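Local atomic coordinates of pullulanase (Bacillus acidopullulyticus, PDB entry 2WAN), a protein that probably hydrolyses alpha-1,6-glucosidic linkages in pullulan and related branched starch polysaccharides, acting as a debranching glycoside hydrolase. Residues D325-R330 against G371-W376; V331-A336 against G363-Q368; Y380-N385 against D566-Q571. All blocks are in the same frame, centred on the assembly; numbering follows the deposited sequence. Where two conformers were deposited one is given.

Read from the N terminus, the chain runs through 325-330 and straight on through 331-336, so contacts 1 and 2 begin on the same strand, 326-332. Strand 364-370 returns antiparallel to it. Contact 2 closes the inner loop at 363-368 and contact 1 the outer one at 371-376; contact 2 is therefore nested within contact 1, their centres about 17 Å apart. Contact 3 follows in series: strand 377-383 carries 380-385, which meets 566-571 only after a further 180 residues. The first two contacts join strand 326-332 to strand 364-370 and to the loop after it, within the carbohydrate-binding module 48; the third, centred about 10 Å from contact 2, joins that module to the catalytic part.

Contact 1 (D325-R330 against G371-W376); sequences DATSFR and GNLENW. With SO4 (sulfate ion), chain K.
L373 reaches across to T327 and F329 from the loop that follows strand 364-370. Its CB lies 3.8 Å from OG1 of T327. Chi1 (-79°) sets CG anti to the carbonyl carbon, and chi2 then helps fix where the branch methyls go; CD2 meets the rim of the F329 ring, in the ring plane, 3.8 Å from F329 CZ and 4.0 Å from F329 CE1. The same methyl also grazes CB of T327. A second conformer of L373 was modelled, so the methyl contacts describe one of two placements. F329 turns its ring edge-to-face against Y378, while L343 of strand 338-344 also touches L373.

The polar half is built around one water. T327 OG1 donates to it, it donates to G371 O at 2.6 Å, and it accepts from L373 N; a hydroxyl and two backbone groups are thereby drawn together. The direct backbone link is a single bond, G371 N to D325 O at 2.8 Å, with the donor 41° above the carbonyl plane. A326 N and G371 O come within 3.3 Å, but at an angle too poor for a bond, evidence that regular strand pairing has ended here. The positive phi of G371 (110°) suits glycine.

Beyond L373 the loop holds its own shape. N372 OD1 accepts from E374 N at 3.1 Å, and W376 N bonds back to L373 O. W376 NE1 gives a hydrogen bond of 2.7 Å to O4 of a sulfate, probably from the crystallisation liquor. The arrangement is the frayed end of an antiparallel strand pair, continued by an Asx turn at N372 and a type II turn from L373 to W376, within the beta-sandwich of a carbohydrate-binding module 48.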
loop_
_atom_site.group_PDB
_atom_site.type_symbol
_atom_site.label_atom_id
_atom_site.label_comp_id
_atom_site.label_asym_id
_atom_site.label_seq_id
_atom_site.Cartn_x
_atom_site.Cartn_y
_atom_site.Cartn_z
ATOM N N ASP A 325 -9.800 -36.462 12.955
ATOM C CA ASP A 325 -10.827 -37.325 12.341
ATOM C C ASP A 325 -11.175 -37.051 10.875
ATOM O O ASP A 325 -11.649 -37.953 10.182
ATOM C CB ASP A 325 -12.130 -37.274 13.156
ATOM C CG ASP A 325 -11.982 -37.886 14.547
ATOM O OD1 ASP A 325 -11.147 -38.799 14.724
ATOM O OD2 ASP A 325 -12.712 -37.454 15.464
ATOM N N ALA A 326 -10.955 -35.813 10.422
ATOM C CA ALA A 326 -11.346 -35.366 9.072
ATOM C C ALA A 326 -10.713 -34.015 8.728
ATOM O O ALA A 326 -10.416 -33.218 9.617
ATOM C CB ALA A 326 -12.847 -35.247 8.962
ATOM N N THR A 327 -10.523 -33.766 7.438
ATOM C CA THR A 327 -10.145 -32.428 6.954
ATOM C C THR A 327 -11.224 -31.934 5.976
ATOM O O THR A 327 -11.663 -32.677 5.105
ATOM C CB THR A 327 -8.729 -32.423 6.300
ATOM O OG1 THR A 327 -7.733 -32.741 7.280
ATOM C CG2 THR A 327 -8.407 -31.053 5.701
ATOM N N SER A 328 -11.663 -30.690 6.144
ATOM C CA SER A 328 -12.625 -30.075 5.227
ATOM C C SER A 328 -11.921 -29.048 4.350
ATOM O O SER A 328 -11.034 -28.320 4.825
ATOM C CB SER A 328 -13.747 -29.388 6.000
ATOM O OG SER A 328 -14.481 -30.347 6.749
ATOM N N PHE A 329 -12.343 -28.992 3.088
ATOM C CA PHE A 329 -11.738 -28.123 2.079
ATOM C C PHE A 329 -12.836 -27.238 1.523
ATOM O O PHE A 329 -13.989 -27.670 1.386
ATOM C CB PHE A 329 -11.116 -28.939 0.947
ATOM C CG PHE A 329 -10.060 -29.917 1.408
ATOM C CD1 PHE A 329 -10.413 -31.157 1.950
ATOM C CD2 PHE A 329 -8.703 -29.595 1.289
ATOM C CE1 PHE A 329 -9.429 -32.061 2.367
ATOM C CE2 PHE A 329 -7.709 -30.493 1.693
ATOM C CZ PHE A 329 -8.078 -31.735 2.239
ATOM N N ARG A 330 -12.485 -25.988 1.229
ATOM C CA ARG A 330 -13.423 -25.071 0.583
ATOM C C ARG A 330 -12.668 -24.063 -0.255
ATOM O O ARG A 330 -11.658 -23.501 0.198
ATOM C CB ARG A 330 -14.328 -24.346 1.589
ATOM C CG ARG A 330 -15.519 -23.639 0.886
ATOM C CD ARG A 330 -16.410 -22.864 1.842
ATOM N NE ARG A 330 -17.181 -23.725 2.748
ATOM C CZ ARG A 330 -18.421 -24.155 2.512
ATOM N NH1 ARG A 330 -19.047 -23.827 1.389
ATOM N NH2 ARG A 330 -19.038 -24.915 3.405
ATOM N N GLY A 371 -10.712 -39.198 7.863
ATOM C CA GLY A 371 -9.367 -39.706 8.090
ATOM C C GLY A 371 -8.397 -38.623 8.515
ATOM O O GLY A 371 -8.741 -37.440 8.544
ATOM N N ASN A 372 -7.181 -39.043 8.849
ATOM C CA ASN A 372 -6.157 -38.135 9.348
ATOM C C ASN A 372 -5.252 -37.764 8.190
ATOM O O ASN A 372 -4.432 -38.577 7.751
ATOM C CB ASN A 372 -5.354 -38.800 10.477
ATOM C CG ASN A 372 -4.413 -37.829 11.194
ATOM O OD1 ASN A 372 -4.057 -36.771 10.665
ATOM N ND2 ASN A 372 -4.011 -38.186 12.407
ATOM N N LEU A 373 -5.398 -36.532 7.698
ATOM C CA LEU A 373 -4.646 -36.080 6.526
ATOM C C LEU A 373 -3.403 -35.264 6.913
ATOM O O LEU A 373 -2.831 -34.550 6.086
ATOM C CB LEU A 373 -5.545 -35.273 5.573
ATOM C CG LEU A 373 -6.493 -36.041 4.641
ATOM C CD1 LEU A 373 -7.603 -36.719 5.422
ATOM C CD2 LEU A 373 -7.088 -35.122 3.588
ATOM N N GLU A 374 -2.954 -35.380 8.162
ATOM C CA GLU A 374 -1.741 -34.650 8.555
ATOM C C GLU A 374 -0.547 -35.009 7.659
ATOM O O GLU A 374 -0.251 -36.184 7.431
ATOM C CB GLU A 374 -1.385 -34.864 10.042
ATOM C CG GLU A 374 -0.164 -34.047 10.508
ATOM C CD GLU A 374 0.100 -34.143 11.996
ATOM O OE1 GLU A 374 -0.465 -35.034 12.653
ATOM O OE2 GLU A 374 0.892 -33.326 12.500
ATOM N N ASN A 375 0.130 -33.971 7.167
ATOM C CA ASN A 375 1.316 -34.092 6.311
ATOM C C ASN A 375 1.043 -34.583 4.906
ATOM O O ASN A 375 1.983 -34.881 4.169
ATOM C CB ASN A 375 2.417 -34.943 6.973
ATOM C CG ASN A 375 2.848 -34.382 8.311
ATOM O OD1 ASN A 375 2.818 -33.172 8.528
ATOM N ND2 ASN A 375 3.220 -35.266 9.226
ATOM N N TRP A 376 -0.240 -34.620 4.523
ATOM C CA TRP A 376 -0.634 -34.926 3.140
ATOM C C TRP A 376 -0.515 -33.661 2.280
ATOM O O TRP A 376 -0.521 -32.538 2.808
ATOM C CB TRP A 376 -2.076 -35.438 3.088
ATOM C CG TRP A 376 -2.198 -36.884 3.432
ATOM C CD1 TRP A 376 -1.903 -37.476 4.635
ATOM C CD2 TRP A 376 -2.667 -37.931 2.571
ATOM N NE1 TRP A 376 -2.145 -38.834 4.569
ATOM C CE2 TRP A 376 -2.612 -39.139 3.315
ATOM C CE3 TRP A 376 -3.116 -37.968 1.239
ATOM C CZ2 TRP A 376 -2.996 -40.371 2.772
ATOM C CZ3 TRP A 376 -3.497 -39.198 0.696
ATOM C CH2 TRP A 376 -3.439 -40.382 1.470
HETATM S S SO4 K . -1.722 -42.067 6.830
HETATM O O1 SO4 K . -2.478 -41.826 8.061
HETATM O O2 SO4 K . -2.630 -42.662 5.846
HETATM O O3 SO4 K . -0.605 -42.958 7.100
HETATM O O4 SO4 K . -1.267 -40.759 6.319
HETATM O O HOH W 1 -7.696 -35.073 8.690
#

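Contact 2 (V331-A336 against G363-Q368); sequences VWAPTA and GTWKLQ
V331 and W365 form an antiparallel hydrogen-bonded pair, with V331 N to W365 O at 3.0 Å and W365 N to V331 O at 2.8 Å, both nearly straight, W332 with T364 is the non-hydrogen-bonded pair that follows, and a third bond, A333 N to G363 O at 2.9 Å, carries the ladder into the loop.

On one face of the sheet CG1 of V331 packs against CB of W365. CG of W365 is anti to the carbonyl carbon (chi1 -68°), and the indole has its edge toward A333 O and A336 O, its CD1 touching CB of A333. NE1 of W365 makes a weak bond to A333 O (3.4 Å, 136°) and a better one to a water at 3.0 Å, which in turn donates to both A333 O and A336 O. A333 O also takes A336 N, closing the type I turn, so this one carbonyl gathers the turn, the water and the indole.

On the other face CG2 of T364 meets the edge of the W332 ring at CD1, 3.8 Å away, the two side chains crossing at about a right angle. P334 CD lies over the centre of one face of that ring, 3.6 Å above its plane. G363, at phi 84°, has no beta carbon at the point where P334 CB and W332 NE1 converge. T364 OG1 is held by D361 O and R330 NH1.

V331 and W365 rest on V339 of strand 338-344, and I568 of helix 564-568 touches V331. W332 lies on V569 and meets the ring of Y572, so its face of the sheet looks to the segment following that helix.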
loop_
_atom_site.group_PDB
_atom_site.type_symbol
_atom_site.label_atom_id
_atom_site.label_comp_id
_atom_site.label_asym_id
_atom_site.label_seq_id
_atom_site.Cartn_x
_atom_site.Cartn_y
_atom_site.Cartn_z
ATOM N N VAL A 331 -13.142 -23.873 -1.488
ATOM C CA VAL A 331 -12.514 -22.951 -2.447
ATOM C C VAL A 331 -13.596 -22.165 -3.188
ATOM O O VAL A 331 -14.661 -22.715 -3.511
ATOM C CB VAL A 331 -11.581 -23.707 -3.456
ATOM C CG1 VAL A 331 -12.382 -24.702 -4.336
ATOM C CG2 VAL A 331 -10.779 -22.726 -4.324
ATOM N N TRP A 332 -13.331 -20.880 -3.442
ATOM C CA TRP A 332 -14.254 -20.029 -4.192
ATOM C C TRP A 332 -13.930 -20.087 -5.681
ATOM O O TRP A 332 -12.854 -19.669 -6.106
ATOM C CB TRP A 332 -14.172 -18.582 -3.676
ATOM C CG TRP A 332 -15.243 -17.662 -4.237
ATOM C CD1 TRP A 332 -16.594 -17.732 -4.016
ATOM C CD2 TRP A 332 -15.029 -16.537 -5.092
ATOM N NE1 TRP A 332 -17.238 -16.710 -4.697
ATOM C CE2 TRP A 332 -16.297 -15.963 -5.360
ATOM C CE3 TRP A 332 -13.883 -15.944 -5.650
ATOM C CZ2 TRP A 332 -16.450 -14.826 -6.173
ATOM C CZ3 TRP A 332 -14.036 -14.824 -6.461
ATOM C CH2 TRP A 332 -15.312 -14.278 -6.714
ATOM N N ALA A 333 -14.850 -20.637 -6.474
ATOM C CA ALA A 333 -14.626 -20.774 -7.917
ATOM C C ALA A 333 -15.968 -20.655 -8.649
ATOM O O ALA A 333 -16.483 -21.648 -9.189
ATOM C CB ALA A 333 -13.945 -22.096 -8.240
ATOM N N PRO A 334 -16.521 -19.432 -8.672
ATOM C CA PRO A 334 -17.904 -19.198 -9.108
ATOM C C PRO A 334 -18.153 -19.418 -10.593
ATOM O O PRO A 334 -19.315 -19.540 -11.004
ATOM C CB PRO A 334 -18.147 -17.732 -8.732
ATOM C CG PRO A 334 -16.805 -17.103 -8.799
ATOM C CD PRO A 334 -15.865 -18.174 -8.255
ATOM N N THR A 335 -17.094 -19.469 -11.394
ATOM C CA THR A 335 -17.262 -19.704 -12.833
ATOM C C THR A 335 -16.891 -21.128 -13.269
ATOM O O THR A 335 -17.064 -21.498 -14.436
ATOM C CB THR A 335 -16.460 -18.699 -13.661
ATOM O OG1 THR A 335 -15.066 -18.919 -13.437
ATOM C CG2 THR A 335 -16.837 -17.265 -13.290
ATOM N N ALA A 336 -16.386 -21.935 -12.338
ATOM C CA ALA A 336 -15.969 -23.296 -12.675
ATOM C C ALA A 336 -17.169 -24.194 -12.996
ATOM O O ALA A 336 -18.229 -24.063 -12.386
ATOM C CB ALA A 336 -15.135 -23.908 -11.546
ATOM N N GLY A 363 -20.852 -19.697 -4.930
ATOM C CA GLY A 363 -19.776 -19.971 -5.864
ATOM C C GLY A 363 -18.647 -20.814 -5.301
ATOM O O GLY A 363 -17.669 -21.078 -6.008
ATOM N N THR A 364 -18.787 -21.267 -4.056
ATOM C CA THR A 364 -17.767 -22.135 -3.470
ATOM C C THR A 364 -17.989 -23.613 -3.800
ATOM O O THR A 364 -19.098 -24.039 -4.139
ATOM C CB THR A 364 -17.619 -21.963 -1.933
ATOM O OG1 THR A 364 -18.784 -22.471 -1.260
ATOM C CG2 THR A 364 -17.399 -20.492 -1.560
ATOM N N TRP A 365 -16.906 -24.376 -3.689
ATOM C CA TRP A 365 -16.930 -25.829 -3.775
ATOM C C TRP A 365 -16.343 -26.355 -2.476
ATOM O O TRP A 365 -15.369 -25.804 -1.947
ATOM C CB TRP A 365 -16.107 -26.312 -4.969
ATOM C CG TRP A 365 -16.697 -25.955 -6.319
ATOM C CD1 TRP A 365 -16.790 -24.710 -6.879
ATOM C CD2 TRP A 365 -17.245 -26.869 -7.279
ATOM N NE1 TRP A 365 -17.381 -24.790 -8.125
ATOM C CE2 TRP A 365 -17.662 -26.105 -8.397
ATOM C CE3 TRP A 365 -17.433 -28.259 -7.299
ATOM C CZ2 TRP A 365 -18.246 -26.690 -9.532
ATOM C CZ3 TRP A 365 -18.017 -28.840 -8.429
ATOM C CH2 TRP A 365 -18.422 -28.055 -9.524
ATOM N N LYS A 366 -16.929 -27.429 -1.957
ATOM C CA LYS A 366 -16.522 -27.938 -0.658
ATOM C C LYS A 366 -16.363 -29.449 -0.654
ATOM O O LYS A 366 -16.925 -30.155 -1.503
ATOM C CB LYS A 366 -17.517 -27.517 0.423
ATOM C CG LYS A 366 -18.870 -28.245 0.340
ATOM C CD LYS A 366 -19.764 -27.891 1.499
ATOM C CE LYS A 366 -20.988 -28.810 1.540
ATOM N NZ LYS A 366 -21.871 -28.486 2.698
ATOM N N LEU A 367 -15.607 -29.944 0.319
ATOM C CA LEU A 367 -15.528 -31.390 0.551
ATOM C C LEU A 367 -14.978 -31.702 1.927
ATOM O O LEU A 367 -13.980 -31.104 2.359
ATOM C CB LEU A 367 -14.665 -32.084 -0.509
ATOM C CG LEU A 367 -14.710 -33.617 -0.510
ATOM C CD1 LEU A 367 -16.135 -34.092 -0.866
ATOM C CD2 LEU A 367 -13.693 -34.170 -1.501
ATOM N N GLN A 368 -15.635 -32.634 2.618
ATOM C CA GLN A 368 -15.076 -33.204 3.838
ATOM C C GLN A 368 -14.480 -34.570 3.510
ATOM O O GLN A 368 -15.137 -35.412 2.895
ATOM C CB GLN A 368 -16.139 -33.321 4.935
ATOM C CG GLN A 368 -15.565 -33.717 6.293
ATOM C CD GLN A 368 -16.621 -33.852 7.373
ATOM O OE1 GLN A 368 -16.559 -34.757 8.210
ATOM N NE2 GLN A 368 -17.599 -32.954 7.361
HETATM O O HOH W 2 -18.825 -22.875 -9.992
#

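Contact 3 (Y380-N385 against D566-Q571); sequences YQVTVN and DKIVPQ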
loop_
_atom_site.group_PDB
_atom_site.type_symbol
_atom_site.label_atom_id
_atom_site.label_comp_id
_atom_site.label_asym_id
_atom_site.label_seq_id
_atom_site.Cartn_x
_atom_site.Cartn_y
_atom_site.Cartn_z
ATOM N N TYR A 380 -6.093 -28.262 -6.045
ATOM C CA TYR A 380 -7.420 -28.208 -6.697
ATOM C C TYR A 380 -7.275 -28.337 -8.203
ATOM O O TYR A 380 -6.400 -27.729 -8.809
ATOM C CB TYR A 380 -8.177 -26.905 -6.361
ATOM C CG TYR A 380 -8.455 -26.714 -4.884
ATOM C CD1 TYR A 380 -9.137 -27.692 -4.143
ATOM C CD2 TYR A 380 -8.069 -25.539 -4.228
ATOM C CE1 TYR A 380 -9.399 -27.513 -2.784
ATOM C CE2 TYR A 380 -8.354 -25.342 -2.879
ATOM C CZ TYR A 380 -8.997 -26.341 -2.160
ATOM O OH TYR A 380 -9.260 -26.164 -0.826
ATOM N N GLN A 381 -8.151 -29.140 -8.800
ATOM C CA GLN A 381 -8.213 -29.260 -10.244
ATOM C C GLN A 381 -9.494 -28.564 -10.704
ATOM O O GLN A 381 -10.607 -28.970 -10.350
ATOM C CB GLN A 381 -8.166 -30.729 -10.651
ATOM C CG GLN A 381 -8.123 -30.931 -12.175
ATOM C CD GLN A 381 -8.016 -32.397 -12.555
ATOM O OE1 GLN A 381 -6.956 -32.865 -12.952
ATOM N NE2 GLN A 381 -9.108 -33.127 -12.404
ATOM N N VAL A 382 -9.320 -27.475 -11.442
ATOM C CA VAL A 382 -10.419 -26.560 -11.725
ATOM C C VAL A 382 -10.674 -26.500 -13.218
ATOM O O VAL A 382 -9.772 -26.173 -13.996
ATOM C CB VAL A 382 -10.111 -25.115 -11.215
ATOM C CG1 VAL A 382 -11.295 -24.200 -11.460
ATOM C CG2 VAL A 382 -9.753 -25.122 -9.719
ATOM N N THR A 383 -11.911 -26.823 -13.603
ATOM C CA THR A 383 -12.349 -26.725 -14.988
ATOM C C THR A 383 -13.164 -25.448 -15.162
ATOM O O THR A 383 -14.215 -25.282 -14.533
ATOM C CB THR A 383 -13.181 -27.964 -15.416
ATOM O OG1 THR A 383 -12.390 -29.152 -15.224
ATOM C CG2 THR A 383 -13.590 -27.843 -16.891
ATOM N N VAL A 384 -12.673 -24.541 -15.997
ATOM C CA VAL A 384 -13.410 -23.327 -16.322
ATOM C C VAL A 384 -13.627 -23.249 -17.819
ATOM O O VAL A 384 -12.663 -23.176 -18.583
ATOM C CB VAL A 384 -12.665 -22.059 -15.859
ATOM C CG1 VAL A 384 -13.338 -20.823 -16.433
ATOM C CG2 VAL A 384 -12.636 -21.987 -14.343
ATOM N N ASN A 385 -14.892 -23.261 -18.228
ATOM C CA ASN A 385 -15.245 -23.224 -19.638
ATOM C C ASN A 385 -14.441 -24.260 -20.418
ATOM O O ASN A 385 -14.567 -25.464 -20.188
ATOM C CB ASN A 385 -15.005 -21.823 -20.195
ATOM C CG ASN A 385 -15.843 -21.531 -21.416
ATOM O OD1 ASN A 385 -16.655 -22.356 -21.830
ATOM N ND2 ASN A 385 -15.660 -20.347 -21.993
ATOM N N ASP A 566 -5.396 -16.902 -11.019
ATOM C CA ASP A 566 -5.895 -16.914 -12.401
ATOM C C ASP A 566 -6.307 -18.304 -12.840
ATOM O O ASP A 566 -7.156 -18.443 -13.724
ATOM C CB ASP A 566 -4.876 -16.334 -13.396
ATOM C CG ASP A 566 -5.097 -14.843 -13.662
ATOM O OD1 ASP A 566 -6.138 -14.302 -13.224
ATOM O OD2 ASP A 566 -4.212 -14.213 -14.288
ATOM N N LYS A 567 -5.722 -19.328 -12.214
ATOM C CA LYS A 567 -6.133 -20.710 -12.507
ATOM C C LYS A 567 -7.469 -21.092 -11.839
ATOM O O LYS A 567 -8.129 -22.042 -12.260
ATOM C CB LYS A 567 -5.006 -21.709 -12.176
ATOM C CG LYS A 567 -3.772 -21.550 -13.081
ATOM C CD LYS A 567 -2.680 -22.605 -12.827
ATOM C CE LYS A 567 -1.927 -22.438 -11.504
ATOM N NZ LYS A 567 -0.868 -23.501 -11.388
ATOM N N ILE A 568 -7.879 -20.354 -10.812
ATOM C CA ILE A 568 -9.111 -20.670 -10.088
ATOM C C ILE A 568 -10.276 -19.783 -10.541
ATOM O O ILE A 568 -11.370 -20.288 -10.811
ATOM C CB ILE A 568 -8.899 -20.617 -8.543
ATOM C CG1 ILE A 568 -7.791 -21.602 -8.144
ATOM C CG2 ILE A 568 -10.222 -20.917 -7.776
ATOM C CD1 ILE A 568 -7.334 -21.485 -6.698
ATOM N N VAL A 569 -10.042 -18.471 -10.619
ATOM C CA VAL A 569 -11.068 -17.516 -11.061
ATOM C C VAL A 569 -10.411 -16.547 -12.059
ATOM O O VAL A 569 -9.921 -15.477 -11.655
ATOM C CB VAL A 569 -11.701 -16.712 -9.888
ATOM C CG1 VAL A 569 -12.998 -16.032 -10.339
ATOM C CG2 VAL A 569 -12.001 -17.605 -8.676
ATOM N N PRO A 570 -10.378 -16.932 -13.358
ATOM C CA PRO A 570 -9.635 -16.204 -14.386
ATOM C C PRO A 570 -9.825 -14.688 -14.346
ATOM O O PRO A 570 -10.957 -14.185 -14.419
ATOM C CB PRO A 570 -10.154 -16.830 -15.693
ATOM C CG PRO A 570 -10.376 -18.268 -15.305
ATOM C CD PRO A 570 -10.944 -18.191 -13.900
ATOM N N GLN A 571 -8.695 -13.996 -14.182
ATOM C CA GLN A 571 -8.581 -12.519 -14.143
ATOM C C GLN A 571 -9.164 -11.767 -12.956
ATOM O O GLN A 571 -8.759 -10.634 -12.703
ATOM C CB GLN A 571 -9.126 -11.867 -15.420
ATOM C CG GLN A 571 -8.355 -12.206 -16.685
ATOM C CD GLN A 571 -8.885 -11.414 -17.867
ATOM O OE1 GLN A 571 -9.712 -10.510 -17.699
ATOM N NE2 GLN A 571 -8.431 -11.758 -19.065
HETATM O O HOH W 3 -8.255 -23.761 -14.395
#
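V382 and V384, on the same side of strand 377-383 and its continuation, meet the end of helix 564-568 and the residues that follow. No direct hydrogen bond crosses the contact.

D566 comes first and works within its own segment: its OD1 accepts Q571 N at 2.7 Å, met 45° above the carboxylate plane, which ties the helix end to the chain five residues on. K567 contributes its carbonyl. K567 O lies 3.8 Å from V382 CB and takes a bond of 2.7 Å from a water that also donates to V382 O, so two carbonyls that could not bond each other are bridged. The lysine's NZ, further away, bonds to T390 O. I568 gives both kinds of contact: its O stands 4.0 Å from V382 CG1, while its CG1 approaches V382 CG2 at 4.3 Å. V382 CG1 is anti to the backbone N (chi1 -177°), which turns it to face both K567 O and I568 O. V569, the first residue to leave helical geometry, directs its CB away from the strand. P570 then turns back, and its CG meets V384 CG1 tip to tip at 4.1 Å. V384 has a second conformer, so this last contact is less certain than those of V382.

Because 380-385 belongs to the carbohydrate-binding module 48 and 566-571 to the alpha-amylase catalytic domain, 180 residues on, this is a domain interface, made by one bridging water and apolar contacts: a face of the module's sheet laid on the excursion after the third strand of the (beta/alpha)8 barrel, strand 547-552.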